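Local coordinates for Dna-binding protein RAP1 (Saccharomyces cerevisiae, PDB 4BJT), which binds DNA as a telomere-associated repressor and activator, and binds Rif1 through its C-terminal domain, at residues C[64-69]-C[86-91]. Sequence-based numbering, arbitrary orientation.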
loop_
_atom_site.group_PDB
_atom_site.type_symbol
_atom_site.label_atom_id
_atom_site.label_comp_id
_atom_site.label_asym_id
_atom_site.label_seq_id
_atom_site.Cartn_x
_atom_site.Cartn_y
_atom_site.Cartn_z
ATOM N N ASP C 64 12.953 -13.302 2.902
ATOM C CA ASP C 64 13.934 -13.916 3.812
ATOM C C ASP C 64 15.122 -13.008 4.086
ATOM O O ASP C 64 15.828 -13.235 5.063
ATOM C CB ASP C 64 14.430 -15.234 3.240
ATOM C CG ASP C 64 13.301 -16.161 2.870
ATOM O OD1 ASP C 64 12.298 -16.220 3.641
ATOM O OD2 ASP C 64 13.312 -16.667 1.740
ATOM N N THR C 65 15.306 -11.964 3.261
ATOM C CA THR C 65 16.358 -10.964 3.435
ATOM C C THR C 65 15.932 -9.896 4.428
ATOM O O THR C 65 16.726 -9.015 4.723
ATOM C CB THR C 65 16.732 -10.287 2.101
ATOM O OG1 THR C 65 15.676 -9.452 1.607
ATOM C CG2 THR C 65 17.183 -11.265 1.056
ATOM N N ILE C 66 14.676 -9.958 4.934
ATOM C CA ILE C 66 14.139 -8.967 5.857
ATOM C C ILE C 66 14.008 -9.604 7.232
ATOM O O ILE C 66 13.086 -10.386 7.466
ATOM C CB ILE C 66 12.777 -8.458 5.344
ATOM C CG1 ILE C 66 12.903 -7.805 3.940
ATOM C CG2 ILE C 66 12.179 -7.441 6.345
ATOM C CD1 ILE C 66 11.609 -7.464 3.270
ATOM N N SER C 67 14.894 -9.245 8.164
ATOM C CA SER C 67 14.869 -9.766 9.518
ATOM C C SER C 67 13.545 -9.337 10.170
ATOM O O SER C 67 13.087 -8.212 9.949
ATOM C CB SER C 67 16.065 -9.221 10.307
ATOM O OG SER C 67 16.082 -9.743 11.620
ATOM N N PHE C 68 12.918 -10.252 10.909
ATOM C CA PHE C 68 11.603 -10.036 11.507
ATOM C C PHE C 68 11.645 -10.004 13.031
ATOM O O PHE C 68 12.262 -10.875 13.667
ATOM C CB PHE C 68 10.641 -11.144 11.046
ATOM C CG PHE C 68 9.188 -10.817 11.302
ATOM C CD1 PHE C 68 8.456 -10.091 10.387
ATOM C CD2 PHE C 68 8.586 -11.162 12.497
ATOM C CE1 PHE C 68 7.143 -9.703 10.662
ATOM C CE2 PHE C 68 7.266 -10.791 12.764
ATOM C CZ PHE C 68 6.555 -10.086 11.844
ATOM N N PRO C 69 10.962 -9.035 13.657
ATOM C CA PRO C 69 10.217 -7.933 13.041
ATOM C C PRO C 69 11.154 -6.841 12.569
ATOM O O PRO C 69 12.184 -6.556 13.215
ATOM C CB PRO C 69 9.334 -7.419 14.179
ATOM C CG PRO C 69 10.161 -7.670 15.404
ATOM C CD PRO C 69 10.930 -8.948 15.131
ATOM N N GLY C 86 6.481 -15.712 12.638
ATOM C CA GLY C 86 7.831 -16.219 12.805
ATOM C C GLY C 86 8.860 -15.687 11.839
ATOM O O GLY C 86 10.068 -15.915 12.015
ATOM N N SER C 87 8.395 -15.007 10.794
ATOM C CA SER C 87 9.261 -14.501 9.743
ATOM C C SER C 87 8.481 -13.518 8.888
ATOM O O SER C 87 7.238 -13.520 8.870
ATOM C CB SER C 87 9.740 -15.668 8.872
ATOM O OG SER C 87 8.646 -16.303 8.217
ATOM N N THR C 88 9.203 -12.744 8.095
ATOM C CA THR C 88 8.562 -11.825 7.159
ATOM C C THR C 88 7.732 -12.612 6.150
ATOM O O THR C 88 6.617 -12.216 5.824
ATOM C CB THR C 88 9.602 -10.936 6.469
ATOM O OG1 THR C 88 10.280 -10.226 7.487
ATOM C CG2 THR C 88 8.973 -9.969 5.465
ATOM N N ARG C 89 8.264 -13.751 5.677
ATOM C CA ARG C 89 7.548 -14.576 4.711
ATOM C C ARG C 89 6.192 -15.030 5.281
ATOM O O ARG C 89 5.199 -15.025 4.560
ATOM C CB ARG C 89 8.410 -15.772 4.286
ATOM C CG ARG C 89 7.761 -16.639 3.230
ATOM C CD ARG C 89 8.658 -17.781 2.851
ATOM N NE ARG C 89 9.830 -17.355 2.081
ATOM C CZ ARG C 89 9.861 -17.172 0.755
ATOM N NH1 ARG C 89 8.771 -17.343 0.026
ATOM N NH2 ARG C 89 10.983 -16.800 0.157
ATOM N N GLN C 90 6.149 -15.423 6.549
ATOM C CA GLN C 90 4.903 -15.898 7.141
ATOM C C GLN C 90 3.861 -14.781 7.155
ATOM O O GLN C 90 2.692 -15.006 6.812
ATOM C CB GLN C 90 5.119 -16.481 8.524
ATOM C CG GLN C 90 3.881 -17.234 9.004
ATOM C CD GLN C 90 4.129 -17.915 10.322
ATOM O OE1 GLN C 90 4.624 -17.295 11.246
ATOM N NE2 GLN C 90 3.910 -19.231 10.403
ATOM N N PHE C 91 4.279 -13.564 7.533
ATOM C CA PHE C 91 3.388 -12.403 7.507
ATOM C C PHE C 91 2.890 -12.145 6.090
ATOM O O PHE C 91 1.691 -11.978 5.871
ATOM C CB PHE C 91 4.100 -11.159 8.058
ATOM C CG PHE C 91 3.408 -9.849 7.743
ATOM C CD1 PHE C 91 2.272 -9.453 8.444
ATOM C CD2 PHE C 91 3.882 -9.026 6.748
ATOM C CE1 PHE C 91 1.624 -8.257 8.135
ATOM C CE2 PHE C 91 3.218 -7.846 6.423
ATOM C CZ PHE C 91 2.120 -7.444 7.155
HETATM O O HOH W 1 11.006 -14.354 5.809
HETATM O O HOH W 2 12.160 -12.965 8.095
#
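T88 and I66 join the first turn of helix 88-99 to the loop between helices 56-59 and 80-83, in the all-helical C-terminal domain of Rap1. The hydroxyl OG1 of T88 donates to O of I66 at 2.8 Å, arriving above the carbonyl plane. With OG1 lying beside its own backbone N (chi1 -59°), threonine can present a donor to the loop while CG2 rests against the I66 side chain. The same carbonyl accepts from a water that takes the amide hydrogen of T88, so this one oxygen receives two bonds. A valine here would probably leave the carbonyl of I66 with the water but without its direct bond to the helix.

S87 suits the N-cap, because its OG accepts from N of Q90 at 3.1 Å, satisfying an amide of the first turn.

Around the F68 ring, the S87 carbonyl lies over one face, its O 3.9 Å above the plane toward the rim, and OG1 of T88 lies at the edge. An aromatic suits this place, since CE1 of F68 also packs 4.3 Å from CB of F91, and F82 meets both rings. I66 and T88 both reach F148 of helix 140-150.

At the exposed end, R89 grips D64 side-on in a salt bridge, the guanidinium and carboxylate planes 36° apart. The long arginine arm, bent at chi3, matches the short carboxylate by giving each oxygen one nitrogen. A second water links OD1 of D64 to N of R89. NE of R89 reaches OD1 of D64 at 3.1 Å, and NH2 of R89 meets OD2 of D64 at 2.8 Å with a nearly straight N-H...O angle of 171°.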